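Local atomic coordinates of tudor and KH domain-containing protein homolog (Drosophila melanogaster, PDB entry 5YGB), a protein that takes part in piRNA-guided repression of transposons in the germline, probably by recruiting Piwi proteins to the piRNA biogenesis machinery through its Tudor region. Residues 62-73 / 108-119. The protein carries 1 engineered substitution. Numbering follows the deposited sequence. Where two conformers were deposited one is given.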
loop_
_atom_site.group_PDB
_atom_site.type_symbol
_atom_site.label_atom_id
_atom_site.label_comp_id
_atom_site.label_asym_id
_atom_site.label_seq_id
_atom_site.Cartn_x
_atom_site.Cartn_y
_atom_site.Cartn_z
ATOM N N ALA A 62 0.702 4.872 -14.962
ATOM C CA ALA A 62 0.764 3.417 -15.011
ATOM C C ALA A 62 2.221 3.006 -14.908
ATOM O O ALA A 62 3.066 3.616 -15.559
ATOM C CB ALA A 62 0.148 2.888 -16.302
ATOM N N ALA A 63 2.530 1.993 -14.107
ATOM C CA ALA A 63 3.918 1.559 -13.977
ATOM C C ALA A 63 4.019 0.066 -13.854
ATOM O O ALA A 63 3.194 -0.579 -13.179
ATOM C CB ALA A 63 4.568 2.220 -12.764
ATOM N N VAL A 64 5.053 -0.488 -14.473
ATOM C CA VAL A 64 5.295 -1.916 -14.346
ATOM C C VAL A 64 6.275 -2.145 -13.207
ATOM O O VAL A 64 7.295 -1.458 -13.093
ATOM C CB VAL A 64 5.825 -2.551 -15.664
ATOM C CG1 VAL A 64 7.123 -1.898 -16.127
ATOM C CG2 VAL A 64 6.004 -4.055 -15.498
ATOM N N PHE A 65 5.935 -3.089 -12.338
ATOM C CA PHE A 65 6.836 -3.510 -11.282
ATOM C C PHE A 65 7.494 -4.797 -11.760
ATOM O O PHE A 65 6.834 -5.825 -11.896
ATOM C CB PHE A 65 6.086 -3.711 -9.967
ATOM C CG PHE A 65 6.982 -3.977 -8.792
ATOM C CD1 PHE A 65 8.245 -3.411 -8.722
ATOM C CD2 PHE A 65 6.554 -4.784 -7.749
ATOM C CE1 PHE A 65 9.070 -3.652 -7.638
ATOM C CE2 PHE A 65 7.372 -5.027 -6.660
ATOM C CZ PHE A 65 8.633 -4.461 -6.606
ATOM N N LYS A 66 8.795 -4.736 -12.027
ATOM C CA LYS A 66 9.461 -5.807 -12.760
ATOM C C LYS A 66 9.537 -7.102 -11.956
ATOM O O LYS A 66 9.821 -8.160 -12.522
ATOM C CB LYS A 66 10.852 -5.369 -13.191
ATOM C CG LYS A 66 11.090 -5.591 -14.667
ATOM C CD LYS A 66 10.615 -4.365 -15.448
ATOM C CE LYS A 66 10.271 -4.715 -16.893
ATOM N NZ LYS A 66 9.172 -5.725 -16.981
ATOM N N PHE A 67 9.264 -7.011 -10.656
ATOM C CA PHE A 67 9.005 -8.175 -9.823
ATOM C C PHE A 67 8.058 -9.160 -10.492
ATOM O O PHE A 67 8.456 -10.261 -10.877
ATOM C CB PHE A 67 8.408 -7.732 -8.489
ATOM C CG PHE A 67 8.294 -8.836 -7.466
ATOM C CD1 PHE A 67 9.198 -9.887 -7.436
ATOM C CD2 PHE A 67 7.253 -8.831 -6.546
ATOM C CE1 PHE A 67 9.073 -10.901 -6.501
ATOM C CE2 PHE A 67 7.122 -9.838 -5.614
ATOM C CZ PHE A 67 8.033 -10.876 -5.589
ATOM N N ASP A 68 6.799 -8.755 -10.617
ATOM C CA ASP A 68 5.760 -9.637 -11.127
ATOM C C ASP A 68 5.350 -9.328 -12.566
ATOM O O ASP A 68 4.447 -9.968 -13.106
ATOM C CB ASP A 68 4.535 -9.572 -10.210
ATOM C CG ASP A 68 4.028 -8.152 -10.005
ATOM O OD1 ASP A 68 4.398 -7.253 -10.793
ATOM O OD2 ASP A 68 3.254 -7.937 -9.048
ATOM N N GLU A 69 6.008 -8.342 -13.171
ATOM C CA GLU A 69 5.735 -7.937 -14.552
ATOM C C GLU A 69 4.286 -7.478 -14.777
ATOM O O GLU A 69 3.781 -7.528 -15.899
ATOM C CB GLU A 69 6.065 -9.079 -15.523
ATOM C CG GLU A 69 7.545 -9.431 -15.609
ATOM C CD GLU A 69 7.783 -10.815 -16.194
ATOM O OE1 GLU A 69 7.010 -11.229 -17.086
ATOM O OE2 GLU A 69 8.745 -11.487 -15.763
ATOM N N LYS A 70 3.621 -7.019 -13.722
ATOM C CA LYS A 70 2.263 -6.506 -13.872
ATOM C C LYS A 70 2.271 -4.981 -13.851
ATOM O O LYS A 70 3.223 -4.368 -13.367
ATOM C CB LYS A 70 1.347 -7.062 -12.778
ATOM C CG LYS A 70 1.214 -8.584 -12.825
ATOM C CD LYS A 70 0.434 -9.133 -11.638
ATOM C CE LYS A 70 0.110 -10.613 -11.828
ATOM N NZ LYS A 70 -0.757 -10.867 -13.019
ATOM N N TRP A 71 1.220 -4.383 -14.414
ATOM C CA TRP A 71 1.103 -2.925 -14.486
ATOM C C TRP A 71 0.111 -2.422 -13.454
ATOM O O TRP A 71 -0.993 -2.958 -13.328
ATOM C CB TRP A 71 0.683 -2.491 -15.891
ATOM C CG TRP A 71 1.801 -2.574 -16.888
ATOM C CD1 TRP A 71 2.239 -3.694 -17.539
ATOM C CD2 TRP A 71 2.626 -1.498 -17.337
ATOM N NE1 TRP A 71 3.286 -3.375 -18.372
ATOM C CE2 TRP A 71 3.545 -2.035 -18.267
ATOM C CE3 TRP A 71 2.677 -0.128 -17.052
ATOM C CZ2 TRP A 71 4.504 -1.255 -18.913
ATOM C CZ3 TRP A 71 3.623 0.652 -17.698
ATOM C CH2 TRP A 71 4.532 0.085 -18.610
ATOM N N TYR A 72 0.524 -1.379 -12.747
ATOM C CA TYR A 72 -0.204 -0.842 -11.605
ATOM C C TYR A 72 -0.445 0.648 -11.722
ATOM O O TYR A 72 0.340 1.369 -12.348
ATOM C CB TYR A 72 0.577 -1.133 -10.319
ATOM C CG TYR A 72 0.637 -2.615 -10.012
ATOM C CD1 TYR A 72 -0.452 -3.261 -9.446
ATOM C CD2 TYR A 72 1.766 -3.371 -10.318
ATOM C CE1 TYR A 72 -0.423 -4.619 -9.169
ATOM C CE2 TYR A 72 1.811 -4.727 -10.035
ATOM C CZ TYR A 72 0.711 -5.343 -9.469
ATOM O OH TYR A 72 0.729 -6.695 -9.186
ATOM N N ARG A 73 -1.515 1.121 -11.086
ATOM C CA ARG A 73 -1.712 2.558 -10.906
ATOM C C ARG A 73 -0.767 3.080 -9.833
ATOM O O ARG A 73 -0.623 2.486 -8.760
ATOM C CB ARG A 73 -3.163 2.867 -10.515
ATOM C CG ARG A 73 -4.200 2.375 -11.536
ATOM C CD ARG A 73 -5.583 2.950 -11.300
ATOM N NE ARG A 73 -6.144 2.536 -10.017
ATOM C CZ ARG A 73 -7.335 2.936 -9.585
ATOM N NH1 ARG A 73 -8.073 3.756 -10.331
ATOM N NH2 ARG A 73 -7.790 2.531 -8.401
ATOM N N ASP A 108 9.921 2.569 -17.333
ATOM C CA ASP A 108 8.926 1.600 -16.886
ATOM C C ASP A 108 7.569 2.231 -16.547
ATOM O O ASP A 108 6.735 1.608 -15.878
ATOM C CB ASP A 108 9.446 0.844 -15.659
ATOM C CG ASP A 108 10.562 -0.124 -15.997
ATOM O OD1 ASP A 108 10.708 -0.465 -17.184
ATOM O OD2 ASP A 108 11.281 -0.548 -15.069
ATOM N N ILE A 109 7.350 3.458 -17.011
ATOM C CA ILE A 109 6.163 4.232 -16.660
ATOM C C ILE A 109 5.473 4.729 -17.929
ATOM O O ILE A 109 6.146 5.060 -18.908
ATOM C CB ILE A 109 6.543 5.428 -15.768
ATOM C CG1 ILE A 109 7.243 4.917 -14.506
ATOM C CG2 ILE A 109 5.329 6.265 -15.429
ATOM C CD1 ILE A 109 7.893 6.016 -13.653
ATOM N N CYS A 110 4.142 4.753 -17.923
ATOM C CA CYS A 110 3.341 5.373 -18.983
ATOM C C CYS A 110 2.278 6.265 -18.369
ATOM O O CYS A 110 1.934 6.118 -17.197
ATOM C CB CYS A 110 2.641 4.328 -19.861
ATOM S SG CYS A 110 3.707 3.309 -20.858
ATOM N N GLU A 111 1.724 7.171 -19.161
ATOM C CA GLU A 111 0.503 7.839 -18.745
ATOM C C GLU A 111 -0.615 6.813 -18.554
ATOM O O GLU A 111 -0.645 5.777 -19.230
ATOM C CB GLU A 111 0.093 8.892 -19.776
ATOM C CG GLU A 111 1.086 10.036 -19.864
ATOM C CD GLU A 111 0.707 11.104 -20.871
ATOM O OE1 GLU A 111 1.234 12.230 -20.767
ATOM O OE2 GLU A 111 -0.101 10.816 -21.776
ATOM N N LEU A 112 -1.535 7.104 -17.646
ATOM C CA LEU A 112 -2.648 6.202 -17.359
ATOM C C LEU A 112 -3.841 6.490 -18.272
ATOM O O LEU A 112 -4.334 7.627 -18.297
ATOM C CB LEU A 112 -3.057 6.335 -15.888
ATOM C CG LEU A 112 -4.105 5.337 -15.404
ATOM C CD1 LEU A 112 -3.536 3.930 -15.394
ATOM C CD2 LEU A 112 -4.595 5.726 -14.007
ATOM N N ARG A 113 -4.295 5.477 -19.018
ATOM C CA ARG A 113 -5.496 5.609 -19.839
ATOM C C ARG A 113 -6.636 6.077 -18.947
ATOM O O ARG A 113 -6.843 5.536 -17.859
ATOM C CB ARG A 113 -5.827 4.289 -20.524
ATOM C CG ARG A 113 -6.722 4.417 -21.755
ATOM C CD ARG A 113 -6.960 3.059 -22.382
ATOM N NE ARG A 113 -7.955 2.304 -21.627
ATOM C CZ ARG A 113 -8.066 0.978 -21.636
ATOM N NH1 ARG A 113 -7.217 0.237 -22.335
ATOM N NH2 ARG A 113 -9.027 0.394 -20.934
ATOM N N THR A 114 -7.393 7.066 -19.424
ATOM C CA THR A 114 -8.303 7.826 -18.570
ATOM C C THR A 114 -9.342 6.960 -17.847
ATOM O O THR A 114 -9.655 7.198 -16.680
ATOM C CB THR A 114 -9.011 8.926 -19.397
ATOM O OG1 THR A 114 -8.028 9.844 -19.890
ATOM C CG2 THR A 114 -10.008 9.694 -18.550
ATOM N N ASP A 115 -9.870 5.944 -18.518
ATOM C CA ASP A 115 -10.902 5.124 -17.883
ATOM C C ASP A 115 -10.368 4.274 -16.725
ATOM O O ASP A 115 -11.146 3.823 -15.882
ATOM C CB ASP A 115 -11.591 4.233 -18.925
ATOM C CG ASP A 115 -10.624 3.320 -19.637
ATOM O OD1 ASP A 115 -9.763 3.846 -20.378
ATOM O OD2 ASP A 115 -10.726 2.089 -19.469
ATOM N N PHE A 116 -9.050 4.073 -16.653
ATOM C CA PHE A 116 -8.478 3.327 -15.523
ATOM C C PHE A 116 -8.501 4.145 -14.228
ATOM O O PHE A 116 -8.189 3.621 -13.167
ATOM C CB PHE A 116 -7.037 2.890 -15.822
ATOM C CG PHE A 116 -6.912 1.793 -16.859
ATOM C CD1 PHE A 116 -7.725 0.671 -16.832
ATOM C CD2 PHE A 116 -5.954 1.893 -17.851
ATOM C CE1 PHE A 116 -7.587 -0.336 -17.787
ATOM C CE2 PHE A 116 -5.815 0.902 -18.807
ATOM C CZ PHE A 116 -6.626 -0.211 -18.774
ATOM N N LEU A 117 -8.883 5.416 -14.310
ATOM C CA LEU A 117 -9.000 6.262 -13.120
ATOM C C LEU A 117 -10.279 6.056 -12.330
ATOM O O LEU A 117 -10.359 6.487 -11.179
ATOM C CB LEU A 117 -8.929 7.733 -13.508
ATOM C CG LEU A 117 -7.534 8.262 -13.755
ATOM C CD1 LEU A 117 -7.659 9.641 -14.347
ATOM C CD2 LEU A 117 -6.740 8.312 -12.447
ATOM N N THR A 118 -11.277 5.430 -12.939
ATOM C CA THR A 118 -12.621 5.327 -12.362
ATOM C C THR A 118 -12.672 4.650 -10.990
ATOM O O THR A 118 -13.366 5.121 -10.083
ATOM C CB THR A 118 -13.555 4.565 -13.319
ATOM O OG1 THR A 118 -13.694 5.314 -14.534
ATOM C CG2 THR A 118 -14.930 4.376 -12.701
ATOM N N LEU A 119 -11.965 3.537 -10.841
ATOM C CA LEU A 119 -12.001 2.777 -9.595
ATOM C C LEU A 119 -11.363 3.553 -8.443
ATOM O O LEU A 119 -10.271 4.106 -8.584
ATOM C CB LEU A 119 -11.284 1.434 -9.769
ATOM C CG LEU A 119 -11.289 0.498 -8.560
ATOM C CD1 LEU A 119 -12.697 0.032 -8.228
ATOM C CD2 LEU A 119 -10.395 -0.706 -8.825
HETATM O O HOH W 1 9.992 -1.579 -12.672
#
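The Trp-71 ring has Val-64 CB over the centre of one face, while the carbonyl carbon of Ile-109 lies at its edge and Cys-110 SG comes in obliquely, 4.0 Å from Trp-71 CH2. This sulfur-aromatic contact lies between the hairpin of strands 60-65 and 70-81 and strand 109-111; Tyr-41 of helix 25-41 meets the same indole. The guanidinium of Arg-73 takes its partners at the edge. With the chain bent at chi3 (-63°), NH1 and NH2 both turn to Leu-119 O, which lies in the guanidinium plane, 2.8 Å from Arg-73 NH1. NH1 also donates to Phe-116 O, which is tilted from that plane, and NH2 makes a salt bridge with Asp-97. Two carbonyls, one near the end of the 3-10 segment 114-117 and one just beyond it, are thus held by one buried cation, and Arg-73 CD packs 4.0 Å from Leu-112 CD2. Replacing Arg-73 by an alanine is likely to leave both carbonyls and Asp-97 without this donor and could let the chain around 116-119 shift. Toward the hairpin loop, Val-64 CG1 sits between the backbone N and the carbonyl carbon (chi1 58°), which brings it 3.6 Å from Asp-108 CB. A water donates to both Asp-108 OD2 and Val-64 O. Between these ends the backbones run antiparallel: Ala-62 N donates to Cys-110 O and Cys-110 N to Ala-62 O, both at 2.8 Å. Val-64 N donates to Asp-108 O. Ala-63 and Ile-109 form a non-hydrogen-bonded pair, Ala-63 CB to Ile-109 CG1 4.2 Å, packed on Leu-93 of strand 89-95. Strand 109-111 is thereby an outermost strand of the five-stranded antiparallel sheet, paired with 60-65, in the SH3-like barrel fold of Tudor domains, here the core of an extended Tudor domain.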